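Local coordinates for protein integral membrane indolylacetylinositol arabinosyltransferase EmbC (Mycolicibacterium smegmatis, PDB 7BVE) that probably polymerises arabinose into the arabinan of the mycobacterial cell wall as a membrane-embedded glycosyltransferase, and binds the drug ethambutol, at residues A881-A886 against E919-R924; G874-Q879 against I923-S928; T748-P753 against W850-D855; A760-G765 against V845-W850. One frame throughout, in Å; residues are numbered along the deposited sequence.

Interaction 1: residues A881-A886 against E919-R924; sequences ATDEQA and EATQIR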
loop_
_atom_site.group_PDB
_atom_site.type_symbol
_atom_site.label_atom_id
_atom_site.label_comp_id
_atom_site.label_asym_id
_atom_site.label_seq_id
_atom_site.Cartn_x
_atom_site.Cartn_y
_atom_site.Cartn_z
ATOM N N ALA A 881 -17.427 -25.534 -45.644
ATOM C CA ALA A 881 -18.114 -25.609 -46.924
ATOM C C ALA A 881 -18.854 -26.932 -47.010
ATOM O O ALA A 881 -18.677 -27.819 -46.173
ATOM C CB ALA A 881 -17.139 -25.471 -48.095
ATOM N N THR A 882 -19.686 -27.050 -48.038
ATOM C CA THR A 882 -20.343 -28.306 -48.360
ATOM C C THR A 882 -19.466 -29.083 -49.341
ATOM O O THR A 882 -18.282 -28.784 -49.516
ATOM C CB THR A 882 -21.738 -28.059 -48.928
ATOM O OG1 THR A 882 -21.628 -27.426 -50.204
ATOM C CG2 THR A 882 -22.535 -27.162 -48.002
ATOM N N ASP A 883 -20.033 -30.113 -49.973
ATOM C CA ASP A 883 -19.302 -30.855 -50.998
ATOM C C ASP A 883 -19.092 -30.002 -52.246
ATOM O O ASP A 883 -17.964 -29.846 -52.731
ATOM C CB ASP A 883 -20.053 -32.143 -51.348
ATOM C CG ASP A 883 -20.018 -33.170 -50.232
ATOM O OD1 ASP A 883 -19.033 -33.196 -49.467
ATOM O OD2 ASP A 883 -20.978 -33.961 -50.125
ATOM N N GLU A 884 -20.176 -29.424 -52.766
ATOM C CA GLU A 884 -20.094 -28.666 -54.011
ATOM C C GLU A 884 -19.521 -27.271 -53.797
ATOM O O GLU A 884 -19.098 -26.629 -54.764
ATOM C CB GLU A 884 -21.476 -28.575 -54.661
ATOM C CG GLU A 884 -22.466 -27.689 -53.908
ATOM C CD GLU A 884 -23.266 -28.439 -52.859
ATOM O OE1 GLU A 884 -22.915 -29.594 -52.537
ATOM O OE2 GLU A 884 -24.247 -27.862 -52.344
ATOM N N GLN A 885 -19.519 -26.772 -52.558
ATOM C CA GLN A 885 -18.908 -25.472 -52.311
ATOM C C GLN A 885 -17.396 -25.589 -52.214
ATOM O O GLN A 885 -16.678 -24.629 -52.512
ATOM C CB GLN A 885 -19.483 -24.846 -51.044
ATOM C CG GLN A 885 -20.939 -24.413 -51.167
ATOM C CD GLN A 885 -21.512 -23.898 -49.857
ATOM O OE1 GLN A 885 -20.839 -23.902 -48.828
ATOM N NE2 GLN A 885 -22.769 -23.471 -49.886
ATOM N N ALA A 886 -16.897 -26.753 -51.808
ATOM C CA ALA A 886 -15.464 -27.004 -51.812
ATOM C C ALA A 886 -14.994 -27.591 -53.131
ATOM O O ALA A 886 -13.792 -27.563 -53.420
ATOM C CB ALA A 886 -15.086 -27.937 -50.662
ATOM N N GLU A 919 -25.337 -27.897 -42.308
ATOM C CA GLU A 919 -25.159 -28.361 -43.674
ATOM C C GLU A 919 -23.697 -28.414 -44.086
ATOM O O GLU A 919 -23.398 -28.865 -45.195
ATOM C CB GLU A 919 -25.932 -27.472 -44.656
ATOM C CG GLU A 919 -25.338 -26.085 -44.869
ATOM C CD GLU A 919 -25.894 -25.036 -43.925
ATOM O OE1 GLU A 919 -26.526 -25.403 -42.915
ATOM O OE2 GLU A 919 -25.698 -23.833 -44.199
ATOM N N ALA A 920 -22.785 -27.963 -43.229
ATOM C CA ALA A 920 -21.370 -27.994 -43.561
ATOM C C ALA A 920 -20.836 -29.413 -43.470
ATOM O O ALA A 920 -21.279 -30.217 -42.647
ATOM C CB ALA A 920 -20.579 -27.087 -42.631
ATOM N N THR A 921 -19.873 -29.719 -44.331
ATOM C CA THR A 921 -19.369 -31.081 -44.411
ATOM C C THR A 921 -17.852 -31.091 -44.303
ATOM O O THR A 921 -17.262 -32.031 -43.763
ATOM C CB THR A 921 -19.834 -31.726 -45.720
ATOM O OG1 THR A 921 -21.258 -31.602 -45.826
ATOM C CG2 THR A 921 -19.477 -33.203 -45.764
ATOM N N GLN A 922 -17.208 -30.039 -44.805
ATOM C CA GLN A 922 -15.758 -29.980 -44.902
ATOM C C GLN A 922 -15.286 -28.635 -44.375
ATOM O O GLN A 922 -15.892 -27.607 -44.678
ATOM C CB GLN A 922 -15.300 -30.163 -46.350
ATOM C CG GLN A 922 -15.728 -31.479 -46.963
ATOM C CD GLN A 922 -15.328 -31.607 -48.401
ATOM O OE1 GLN A 922 -14.689 -30.720 -48.955
ATOM N NE2 GLN A 922 -15.725 -32.704 -49.030
ATOM N N ILE A 923 -14.217 -28.638 -43.582
ATOM C CA ILE A 923 -13.663 -27.409 -43.034
ATOM C C ILE A 923 -12.214 -27.259 -43.490
ATOM O O ILE A 923 -11.624 -28.163 -44.080
ATOM C CB ILE A 923 -13.755 -27.345 -41.500
ATOM C CG1 ILE A 923 -12.930 -28.451 -40.861
ATOM C CG2 ILE A 923 -15.179 -27.453 -41.044
ATOM C CD1 ILE A 923 -12.787 -28.300 -39.377
ATOM N N ARG A 924 -11.638 -26.098 -43.182
ATOM C CA ARG A 924 -10.298 -25.756 -43.635
ATOM C C ARG A 924 -9.756 -24.646 -42.752
ATOM O O ARG A 924 -10.482 -23.702 -42.435
ATOM C CB ARG A 924 -10.319 -25.318 -45.103
ATOM C CG ARG A 924 -8.952 -25.076 -45.704
ATOM C CD ARG A 924 -9.026 -24.795 -47.192
ATOM N NE ARG A 924 -9.588 -23.494 -47.508
ATOM C CZ ARG A 924 -9.873 -23.089 -48.742
ATOM N NH1 ARG A 924 -9.656 -23.884 -49.776
ATOM N NH2 ARG A 924 -10.390 -21.883 -48.943
#

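Interaction 2: residues G874-Q879 against I923-S928; sequences GEVEVQ and IRLVAS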
loop_
_atom_site.group_PDB
_atom_site.type_symbol
_atom_site.label_atom_id
_atom_site.label_comp_id
_atom_site.label_asym_id
_atom_site.label_seq_id
_atom_site.Cartn_x
_atom_site.Cartn_y
_atom_site.Cartn_z
ATOM N N GLY A 874 -8.654 -12.357 -34.311
ATOM C CA GLY A 874 -9.151 -12.896 -35.564
ATOM C C GLY A 874 -8.075 -13.334 -36.534
ATOM O O GLY A 874 -8.259 -13.247 -37.752
ATOM N N GLU A 875 -6.953 -13.829 -36.003
ATOM C CA GLU A 875 -5.813 -14.263 -36.858
ATOM C C GLU A 875 -6.083 -15.652 -37.452
ATOM O O GLU A 875 -5.833 -15.835 -38.660
ATOM C CB GLU A 875 -4.512 -14.256 -36.052
ATOM C CG GLU A 875 -4.267 -12.954 -35.312
ATOM C CD GLU A 875 -3.030 -12.194 -35.760
ATOM O OE1 GLU A 875 -1.916 -12.729 -35.591
ATOM O OE2 GLU A 875 -3.184 -11.070 -36.277
ATOM N N VAL A 876 -6.569 -16.585 -36.629
ATOM C CA VAL A 876 -6.836 -17.955 -37.052
ATOM C C VAL A 876 -8.339 -18.129 -37.195
ATOM O O VAL A 876 -9.101 -17.753 -36.299
ATOM C CB VAL A 876 -6.261 -18.965 -36.044
ATOM C CG1 VAL A 876 -6.427 -20.383 -36.554
ATOM C CG2 VAL A 876 -4.815 -18.655 -35.741
ATOM N N GLU A 877 -8.776 -18.678 -38.328
ATOM C CA GLU A 877 -10.197 -18.842 -38.596
ATOM C C GLU A 877 -10.456 -20.225 -39.171
ATOM O O GLU A 877 -9.534 -20.948 -39.544
ATOM C CB GLU A 877 -10.719 -17.781 -39.569
ATOM C CG GLU A 877 -10.660 -16.364 -39.036
ATOM C CD GLU A 877 -11.201 -15.358 -40.015
ATOM O OE1 GLU A 877 -11.575 -15.767 -41.133
ATOM O OE2 GLU A 877 -11.237 -14.158 -39.672
ATOM N N VAL A 878 -11.733 -20.586 -39.232
ATOM C CA VAL A 878 -12.187 -21.830 -39.840
ATOM C C VAL A 878 -12.975 -21.447 -41.081
ATOM O O VAL A 878 -13.645 -20.412 -41.091
ATOM C CB VAL A 878 -13.048 -22.659 -38.855
ATOM C CG1 VAL A 878 -13.482 -23.996 -39.443
ATOM C CG2 VAL A 878 -12.298 -22.901 -37.589
ATOM N N GLN A 879 -12.873 -22.243 -42.136
ATOM C CA GLN A 879 -13.564 -21.955 -43.385
ATOM C C GLN A 879 -14.343 -23.203 -43.785
ATOM O O GLN A 879 -13.774 -24.125 -44.374
ATOM C CB GLN A 879 -12.550 -21.542 -44.441
ATOM C CG GLN A 879 -13.091 -20.853 -45.668
ATOM C CD GLN A 879 -11.963 -20.406 -46.564
ATOM O OE1 GLN A 879 -10.810 -20.760 -46.343
ATOM N NE2 GLN A 879 -12.277 -19.587 -47.557
ATOM N N ILE A 923 -14.217 -28.638 -43.582
ATOM C CA ILE A 923 -13.663 -27.409 -43.034
ATOM C C ILE A 923 -12.214 -27.259 -43.490
ATOM O O ILE A 923 -11.624 -28.163 -44.080
ATOM C CB ILE A 923 -13.755 -27.345 -41.500
ATOM C CG1 ILE A 923 -12.930 -28.451 -40.861
ATOM C CG2 ILE A 923 -15.179 -27.453 -41.044
ATOM C CD1 ILE A 923 -12.787 -28.300 -39.377
ATOM N N ARG A 924 -11.638 -26.098 -43.182
ATOM C CA ARG A 924 -10.298 -25.756 -43.635
ATOM C C ARG A 924 -9.756 -24.646 -42.752
ATOM O O ARG A 924 -10.482 -23.702 -42.435
ATOM C CB ARG A 924 -10.319 -25.318 -45.103
ATOM C CG ARG A 924 -8.952 -25.076 -45.704
ATOM C CD ARG A 924 -9.026 -24.795 -47.192
ATOM N NE ARG A 924 -9.588 -23.494 -47.508
ATOM C CZ ARG A 924 -9.873 -23.089 -48.742
ATOM N NH1 ARG A 924 -9.656 -23.884 -49.776
ATOM N NH2 ARG A 924 -10.390 -21.883 -48.943
ATOM N N LEU A 925 -8.515 -24.780 -42.326
ATOM C CA LEU A 925 -7.914 -23.761 -41.442
ATOM C C LEU A 925 -7.421 -22.597 -42.296
ATOM O O LEU A 925 -7.289 -22.760 -43.489
ATOM C CB LEU A 925 -6.758 -24.392 -40.671
ATOM C CG LEU A 925 -7.127 -25.187 -39.425
ATOM C CD1 LEU A 925 -6.085 -26.234 -39.130
ATOM C CD2 LEU A 925 -7.247 -24.266 -38.245
ATOM N N VAL A 926 -7.103 -21.476 -41.672
ATOM C CA VAL A 926 -6.660 -20.265 -42.405
ATOM C C VAL A 926 -5.857 -19.450 -41.401
ATOM O O VAL A 926 -6.321 -19.374 -40.302
ATOM C CB VAL A 926 -7.905 -19.468 -42.805
ATOM C CG1 VAL A 926 -7.635 -17.983 -42.766
ATOM C CG2 VAL A 926 -8.522 -19.882 -44.124
ATOM N N ALA A 927 -4.687 -18.912 -41.745
ATOM C CA ALA A 927 -3.938 -18.070 -40.780
ATOM C C ALA A 927 -3.132 -16.955 -41.478
ATOM O O ALA A 927 -2.789 -17.107 -42.666
ATOM C CB ALA A 927 -3.070 -18.924 -39.913
ATOM N N SER A 928 -2.830 -15.882 -40.741
ATOM C CA SER A 928 -2.060 -14.735 -41.293
ATOM C C SER A 928 -1.485 -13.898 -40.145
ATOM O O SER A 928 -2.249 -13.570 -39.215
ATOM C CB SER A 928 -2.927 -13.898 -42.198
ATOM O OG SER A 928 -4.037 -13.371 -41.487
#

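Interaction 3: residues T748-P753 against W850-D855; sequences TPIGEP and WYRLPD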
loop_
_atom_site.group_PDB
_atom_site.type_symbol
_atom_site.label_atom_id
_atom_site.label_comp_id
_atom_site.label_asym_id
_atom_site.label_seq_id
_atom_site.Cartn_x
_atom_site.Cartn_y
_atom_site.Cartn_z
ATOM N N THR A 748 -9.922 -36.286 -40.512
ATOM C CA THR A 748 -9.186 -36.836 -41.637
ATOM C C THR A 748 -9.257 -35.899 -42.843
ATOM O O THR A 748 -10.269 -35.221 -43.048
ATOM C CB THR A 748 -9.709 -38.232 -42.013
ATOM O OG1 THR A 748 -8.926 -38.776 -43.080
ATOM C CG2 THR A 748 -11.187 -38.220 -42.402
ATOM N N PRO A 749 -8.183 -35.778 -43.617
ATOM C CA PRO A 749 -8.216 -34.915 -44.798
ATOM C C PRO A 749 -8.701 -35.658 -46.035
ATOM O O PRO A 749 -8.694 -36.889 -46.105
ATOM C CB PRO A 749 -6.752 -34.491 -44.956
ATOM C CG PRO A 749 -5.998 -35.631 -44.409
ATOM C CD PRO A 749 -6.808 -36.182 -43.277
ATOM N N ILE A 750 -9.123 -34.873 -47.025
ATOM C CA ILE A 750 -9.704 -35.450 -48.232
ATOM C C ILE A 750 -8.622 -35.799 -49.253
ATOM O O ILE A 750 -8.700 -36.843 -49.914
ATOM C CB ILE A 750 -10.753 -34.486 -48.817
ATOM C CG1 ILE A 750 -11.802 -34.145 -47.763
ATOM C CG2 ILE A 750 -11.453 -35.094 -50.018
ATOM C CD1 ILE A 750 -12.550 -35.339 -47.259
ATOM N N GLY A 751 -7.583 -34.978 -49.374
ATOM C CA GLY A 751 -6.567 -35.200 -50.384
ATOM C C GLY A 751 -5.352 -35.962 -49.899
ATOM O O GLY A 751 -5.408 -37.182 -49.714
ATOM N N GLU A 752 -4.244 -35.252 -49.701
ATOM C CA GLU A 752 -2.982 -35.862 -49.315
ATOM C C GLU A 752 -3.052 -36.356 -47.869
ATOM O O GLU A 752 -3.845 -35.852 -47.074
ATOM C CB GLU A 752 -1.846 -34.857 -49.520
ATOM C CG GLU A 752 -1.915 -33.613 -48.667
ATOM C CD GLU A 752 -0.768 -32.675 -48.968
ATOM O OE1 GLU A 752 0.081 -33.033 -49.810
ATOM O OE2 GLU A 752 -0.720 -31.577 -48.386
ATOM N N PRO A 753 -2.228 -37.371 -47.493
ATOM C CA PRO A 753 -2.300 -37.907 -46.122
ATOM C C PRO A 753 -1.790 -36.967 -45.040
ATOM O O PRO A 753 -1.430 -35.817 -45.310
ATOM C CB PRO A 753 -1.439 -39.175 -46.197
ATOM C CG PRO A 753 -0.520 -38.943 -47.325
ATOM C CD PRO A 753 -1.308 -38.168 -48.328
ATOM N N TRP A 850 -8.862 -29.720 -46.981
ATOM C CA TRP A 850 -10.244 -29.904 -46.562
ATOM C C TRP A 850 -10.322 -31.109 -45.639
ATOM O O TRP A 850 -9.840 -32.191 -45.986
ATOM C CB TRP A 850 -11.161 -30.082 -47.768
ATOM C CG TRP A 850 -11.278 -28.850 -48.596
ATOM C CD1 TRP A 850 -10.648 -28.599 -49.774
ATOM C CD2 TRP A 850 -12.052 -27.682 -48.298
ATOM N NE1 TRP A 850 -10.995 -27.354 -50.238
ATOM C CE2 TRP A 850 -11.855 -26.771 -49.346
ATOM C CE3 TRP A 850 -12.901 -27.323 -47.248
ATOM C CZ2 TRP A 850 -12.470 -25.527 -49.375
ATOM C CZ3 TRP A 850 -13.509 -26.086 -47.281
ATOM C CH2 TRP A 850 -13.291 -25.205 -48.334
ATOM N N TYR A 851 -10.911 -30.922 -44.463
ATOM C CA TYR A 851 -11.059 -31.984 -43.477
ATOM C C TYR A 851 -12.512 -32.417 -43.395
ATOM O O TYR A 851 -13.404 -31.577 -43.274
ATOM C CB TYR A 851 -10.585 -31.534 -42.101
ATOM C CG TYR A 851 -9.103 -31.332 -41.998
ATOM C CD1 TYR A 851 -8.245 -32.416 -41.928
ATOM C CD2 TYR A 851 -8.562 -30.060 -41.934
ATOM C CE1 TYR A 851 -6.890 -32.242 -41.822
ATOM C CE2 TYR A 851 -7.205 -29.876 -41.826
ATOM C CZ TYR A 851 -6.377 -30.971 -41.770
ATOM O OH TYR A 851 -5.022 -30.798 -41.661
ATOM N N ARG A 852 -12.736 -33.725 -43.443
ATOM C CA ARG A 852 -14.078 -34.280 -43.352
ATOM C C ARG A 852 -14.637 -34.104 -41.943
ATOM O O ARG A 852 -13.945 -34.328 -40.949
ATOM C CB ARG A 852 -14.042 -35.763 -43.716
ATOM C CG ARG A 852 -15.374 -36.459 -43.722
ATOM C CD ARG A 852 -16.208 -36.027 -44.887
ATOM N NE ARG A 852 -15.665 -36.493 -46.160
ATOM C CZ ARG A 852 -16.066 -36.061 -47.347
ATOM N NH1 ARG A 852 -15.519 -36.540 -48.450
ATOM N NH2 ARG A 852 -17.015 -35.143 -47.428
ATOM N N LEU A 853 -15.914 -33.690 -41.858
ATOM C CA LEU A 853 -16.614 -33.569 -40.585
ATOM C C LEU A 853 -17.442 -34.818 -40.295
ATOM O O LEU A 853 -17.975 -35.441 -41.217
ATOM C CB LEU A 853 -17.534 -32.343 -40.549
ATOM C CG LEU A 853 -16.886 -30.979 -40.393
ATOM C CD1 LEU A 853 -17.928 -29.912 -40.560
ATOM C CD2 LEU A 853 -16.287 -30.887 -39.024
ATOM N N PRO A 854 -17.565 -35.211 -39.031
ATOM C CA PRO A 854 -18.264 -36.452 -38.686
ATOM C C PRO A 854 -19.778 -36.274 -38.703
ATOM O O PRO A 854 -20.308 -35.226 -39.059
ATOM C CB PRO A 854 -17.777 -36.742 -37.264
ATOM C CG PRO A 854 -16.565 -35.912 -37.085
ATOM C CD PRO A 854 -16.822 -34.688 -37.877
ATOM N N ASP A 855 -20.469 -37.333 -38.293
ATOM C CA ASP A 855 -21.903 -37.269 -38.075
ATOM C C ASP A 855 -22.190 -36.421 -36.836
ATOM O O ASP A 855 -21.341 -36.250 -35.960
ATOM C CB ASP A 855 -22.477 -38.678 -37.923
ATOM C CG ASP A 855 -23.985 -38.727 -38.102
ATOM O OD1 ASP A 855 -24.596 -37.672 -38.369
ATOM O OD2 ASP A 855 -24.561 -39.827 -37.969
#

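Interaction 4: residues A760-G765 against V845-W850; sequences AVTSLG and VLRSAW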
loop_
_atom_site.group_PDB
_atom_site.type_symbol
_atom_site.label_atom_id
_atom_site.label_comp_id
_atom_site.label_asym_id
_atom_site.label_seq_id
_atom_site.Cartn_x
_atom_site.Cartn_y
_atom_site.Cartn_z
ATOM N N ALA A 760 -1.260 -27.491 -46.831
ATOM C CA ALA A 760 -1.407 -28.218 -48.087
ATOM C C ALA A 760 -1.310 -27.294 -49.290
ATOM O O ALA A 760 -0.408 -27.431 -50.123
ATOM C CB ALA A 760 -2.734 -28.970 -48.105
ATOM N N VAL A 761 -2.240 -26.352 -49.409
ATOM C CA VAL A 761 -2.381 -25.597 -50.646
ATOM C C VAL A 761 -1.673 -24.246 -50.620
ATOM O O VAL A 761 -1.353 -23.711 -51.691
ATOM C CB VAL A 761 -3.871 -25.418 -51.005
ATOM C CG1 VAL A 761 -4.500 -26.767 -51.291
ATOM C CG2 VAL A 761 -4.617 -24.713 -49.889
ATOM N N THR A 762 -1.410 -23.686 -49.443
ATOM C CA THR A 762 -0.687 -22.419 -49.350
ATOM C C THR A 762 0.066 -22.395 -48.034
ATOM O O THR A 762 -0.555 -22.473 -46.970
ATOM C CB THR A 762 -1.634 -21.225 -49.445
ATOM O OG1 THR A 762 -2.251 -21.195 -50.737
ATOM C CG2 THR A 762 -0.881 -19.930 -49.218
ATOM N N SER A 763 1.394 -22.286 -48.102
ATOM C CA SER A 763 2.219 -22.195 -46.900
ATOM C C SER A 763 3.504 -21.462 -47.273
ATOM O O SER A 763 4.388 -22.042 -47.908
ATOM C CB SER A 763 2.515 -23.573 -46.325
ATOM O OG SER A 763 3.334 -24.330 -47.196
ATOM N N LEU A 764 3.589 -20.194 -46.892
ATOM C CA LEU A 764 4.812 -19.412 -47.008
ATOM C C LEU A 764 5.206 -18.934 -45.619
ATOM O O LEU A 764 4.351 -18.499 -44.841
ATOM C CB LEU A 764 4.648 -18.234 -47.978
ATOM C CG LEU A 764 3.799 -16.995 -47.677
ATOM C CD1 LEU A 764 4.251 -15.834 -48.536
ATOM C CD2 LEU A 764 2.338 -17.270 -47.938
ATOM N N GLY A 765 6.488 -19.049 -45.296
ATOM C CA GLY A 765 6.944 -18.809 -43.947
ATOM C C GLY A 765 6.639 -19.920 -42.966
ATOM O O GLY A 765 6.731 -19.692 -41.755
ATOM N N VAL A 845 1.090 -16.537 -44.842
ATOM C CA VAL A 845 -0.306 -16.910 -45.047
ATOM C C VAL A 845 -0.385 -18.424 -45.149
ATOM O O VAL A 845 0.256 -19.026 -46.015
ATOM C CB VAL A 845 -0.920 -16.258 -46.304
ATOM C CG1 VAL A 845 -2.262 -16.897 -46.639
ATOM C CG2 VAL A 845 -1.114 -14.762 -46.096
ATOM N N LEU A 846 -1.176 -19.033 -44.272
ATOM C CA LEU A 846 -1.368 -20.474 -44.241
ATOM C C LEU A 846 -2.811 -20.821 -44.583
ATOM O O LEU A 846 -3.750 -20.165 -44.127
ATOM C CB LEU A 846 -0.988 -21.035 -42.870
ATOM C CG LEU A 846 -1.105 -22.542 -42.673
ATOM C CD1 LEU A 846 -0.324 -23.233 -43.745
ATOM C CD2 LEU A 846 -0.558 -22.918 -41.319
ATOM N N ARG A 847 -2.975 -21.854 -45.403
ATOM C CA ARG A 847 -4.298 -22.284 -45.842
ATOM C C ARG A 847 -4.277 -23.799 -45.966
ATOM O O ARG A 847 -3.494 -24.342 -46.745
ATOM C CB ARG A 847 -4.666 -21.624 -47.161
ATOM C CG ARG A 847 -6.060 -21.931 -47.639
ATOM C CD ARG A 847 -6.364 -21.182 -48.916
ATOM N NE ARG A 847 -6.336 -19.740 -48.703
ATOM C CZ ARG A 847 -5.468 -18.913 -49.274
ATOM N NH1 ARG A 847 -5.525 -17.615 -49.012
ATOM N NH2 ARG A 847 -4.552 -19.380 -50.113
ATOM N N SER A 848 -5.143 -24.474 -45.221
ATOM C CA SER A 848 -5.016 -25.907 -45.022
ATOM C C SER A 848 -5.686 -26.692 -46.145
ATOM O O SER A 848 -6.043 -26.158 -47.197
ATOM C CB SER A 848 -5.603 -26.302 -43.672
ATOM O OG SER A 848 -5.550 -27.700 -43.498
ATOM N N ALA A 849 -5.827 -27.995 -45.915
ATOM C CA ALA A 849 -6.588 -28.872 -46.792
ATOM C C ALA A 849 -8.029 -28.946 -46.297
ATOM O O ALA A 849 -8.400 -28.324 -45.300
ATOM C CB ALA A 849 -5.950 -30.256 -46.851
ATOM N N TRP A 850 -8.862 -29.720 -46.981
ATOM C CA TRP A 850 -10.244 -29.904 -46.562
ATOM C C TRP A 850 -10.322 -31.109 -45.639
ATOM O O TRP A 850 -9.840 -32.191 -45.986
ATOM C CB TRP A 850 -11.161 -30.082 -47.768
ATOM C CG TRP A 850 -11.278 -28.850 -48.596
ATOM C CD1 TRP A 850 -10.648 -28.599 -49.774
ATOM C CD2 TRP A 850 -12.052 -27.682 -48.298
ATOM N NE1 TRP A 850 -10.995 -27.354 -50.238
ATOM C CE2 TRP A 850 -11.855 -26.771 -49.346
ATOM C CE3 TRP A 850 -12.901 -27.323 -47.248
ATOM C CZ2 TRP A 850 -12.470 -25.527 -49.375
ATOM C CZ3 TRP A 850 -13.509 -26.086 -47.281
ATOM C CH2 TRP A 850 -13.291 -25.205 -48.334
#

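Interaction 1: residues A881-A886 against E919-R924
A classic beta bulge ties Ala-881 to the start of strand 922-928, with Thr-921 and Gln-922 both facing this residue. Ala-881 O accepts from Thr-921 N at 2.9 Å and from Gln-922 N at 3.0 Å, both donors lying in the carbonyl plane. The return bond runs from Ala-881 N to Gln-922 O, 2.8 Å. Beyond Ala-881 the chain turns into the weakly bonded helix 883-887, with Thr-882 at the N-cap. Thr-882 OG1 stands between the backbone N and the carbonyl carbon (chi1 67°), where it accepts from Gln-885 N at 3.2 Å. Threonine suits an N-cap because its hydroxyl can take this N-H. Gln-885 OE1 receives a weak bond from Thr-882 N, 3.4 Å, completing a capping box. Thr-882 CG2 packs on Glu-919 O, 3.4 Å away. Asp-883 crosses Gln-922 at about a right angle and brings OD1, which has a long, weak ion pair with Arg-852, to 3.7 Å from Thr-921 CG2. Gln-922 sets CG beside its own backbone N (chi1 -59°) and runs extended from there. The methyl of Ala-886 is met by the tip of that chain, OE1 ending 3.3 Å from Ala-886 CB.

Interaction 2: residues G874-Q879 against I923-S928
Gln-879 and Arg-924 mark the tight end of this pairing. Both side chains leave with CG anti to the backbone N and run side by side in the same direction, until Arg-924 bends at chi3 (71°) and turns its guanidinium edge to the glutamine amide. Gln-879 OE1 is gripped side-on by two nitrogens, Arg-924 NH2 at 2.9 Å and Arg-924 NE at 3.2 Å. The oxygen lies in the guanidinium plane, yet the amide is turned 68° from that plane, so both donors stand above the amide plane and off its lone pairs. At the backbone, Gln-879 N donates to Arg-924 O at 2.8 Å, and Val-926 CG2 touches Gln-879 OE1. Arg-924 NH1 has a further, weak partner in Asn-889.

Strands 877-878 and 922-928 are neighbours in an antiparallel sheet, consistent with the galactose-binding-like fold of this domain's family. Glu-877 and Val-926 are their hydrogen-bonded pair, Glu-877 N donating to Val-926 O at 3.2 Å. Val-878 and Leu-925, a non-hydrogen-bonded pair, send their side chains to the buried face. There Val-878 CG1 meets Ile-923 CB at 3.9 Å and Val-876 CG1 meets Leu-925 CD2 at 4.3 Å; compact branched residues suit a face covered by Phe-897 and Val-865. The other face, with the side chains of Glu-877 and Val-926, is partly exposed and more polar, and the Glu-877 carboxylate turns to Ser-894. Looser still is the far end, where Glu-875 O comes no closer than 3.6 Å to Ala-927 CA and Glu-875 OE1 bonds weakly to His-936.

Interaction 3: residues T748-P753 against W850-D855
Ile-750 lies across from Trp-850 and Arg-852. Its CB is directed toward segment 850-855 and lies 3.8 Å from Trp-850 O. With chi1 at -55°, CG1 lies beside the backbone N, 3.3 Å from Trp-850 O and 4.1 Å from Trp-850 CB. A second turn (chi2 -60°) brings CD1 over one face of the Arg-852 guanidinium, 3.4 Å from Arg-852 NH1. Arg-852, bent at chi2 and chi3, folds its flat head back over this methyl. Isoleucine suits the spot because its CG1-CD1 arm is long enough for CG1 to lie by the Trp-850 carbonyl while the apolar CD1 lies on the guanidinium face.

Two backbone bonds fix the approach, each nearly along its C=O axis: Ile-750 N to Trp-850 O, 3.0 Å, and Arg-852 N to Thr-748 O, 2.9 Å. Between them Pro-749 faces Tyr-851 as a non-hydrogen-bonded pair; an N-H there would not point at the partner strand, so proline loses no bond across this contact. Pro-749 CB rests 3.9 Å from Tyr-851 CE1. In the antiparallel sheet, strand 851-852 has the short, weakly bonded strand 748-749 as one neighbour and strand 922-928 as another, bonded through Tyr-851 to Ile-923.

Interaction 4: residues A760-G765 against V845-W850
Backbone bonding between the antiparallel strands 762-764 and 845-847, whose directions differ by 152°, centres on Thr-762 and Arg-847. Arg-847 N donates to Thr-762 O at 2.9 Å, with the donor in the carbonyl plane. The reverse bond, Thr-762 N to Arg-847 O, is weak at 3.5 Å. Thr-762 O is also met by the CA-H of Leu-846.

Among polar side chains, Thr-762 and Arg-847 lie next to each other and point the same way. Thr-762 carries OG1 beside its backbone N (chi1 -64°), at the edge of the guanidinium and 3.0 Å from Arg-847 NH2. The same hydroxyl bonds weakly to Val-761 O. Arg-847 reaches this position by running extended through CG and CD and then bending at chi3 (-63°).

Apolar contacts fill in around the pair. Val-761 CG2 lies 3.9 Å from Arg-847 CG, and so covers the aliphatic part of the arginine. On the same face as Thr-762 and Arg-847, Leu-764 CD2 meets Val-845 CB at 3.8 Å. On the other face Leu-846 CD1 touches Ser-763 CB at 3.9 Å. Ahead of the strand, the small side chains of Ala-760 and Ala-849 touch, CB to CB, at 3.7 Å. The whole is a short, weakly bonded strand, 762-764, paired antiparallel with 845-847, which also pairs with 922-928 in the antiparallel sheet of the EmbC C-terminal domain.

All four contacts lie in the C-terminal domain, about 42 to 51 Å from the centre of the chain, and reach one antiparallel sheet. Strand 922-928 is its hub: interactions 1 and 2 pair it with successive parts of the chain, their centres about 14 Å apart, and they share Ile-923 and Arg-924. Strands 851-852 and 845-847 bond to it as well, through Ile-923 to Tyr-851 and Ala-927 to Leu-846, and so bring in interactions 3 and 4. Along the sequence, interaction 4 falls within the span bridged by interaction 3, the two sharing Trp-850; interactions 1 and 2 follow. Segments far apart in sequence thereby close into one beta-sheet region of the C-terminal domain.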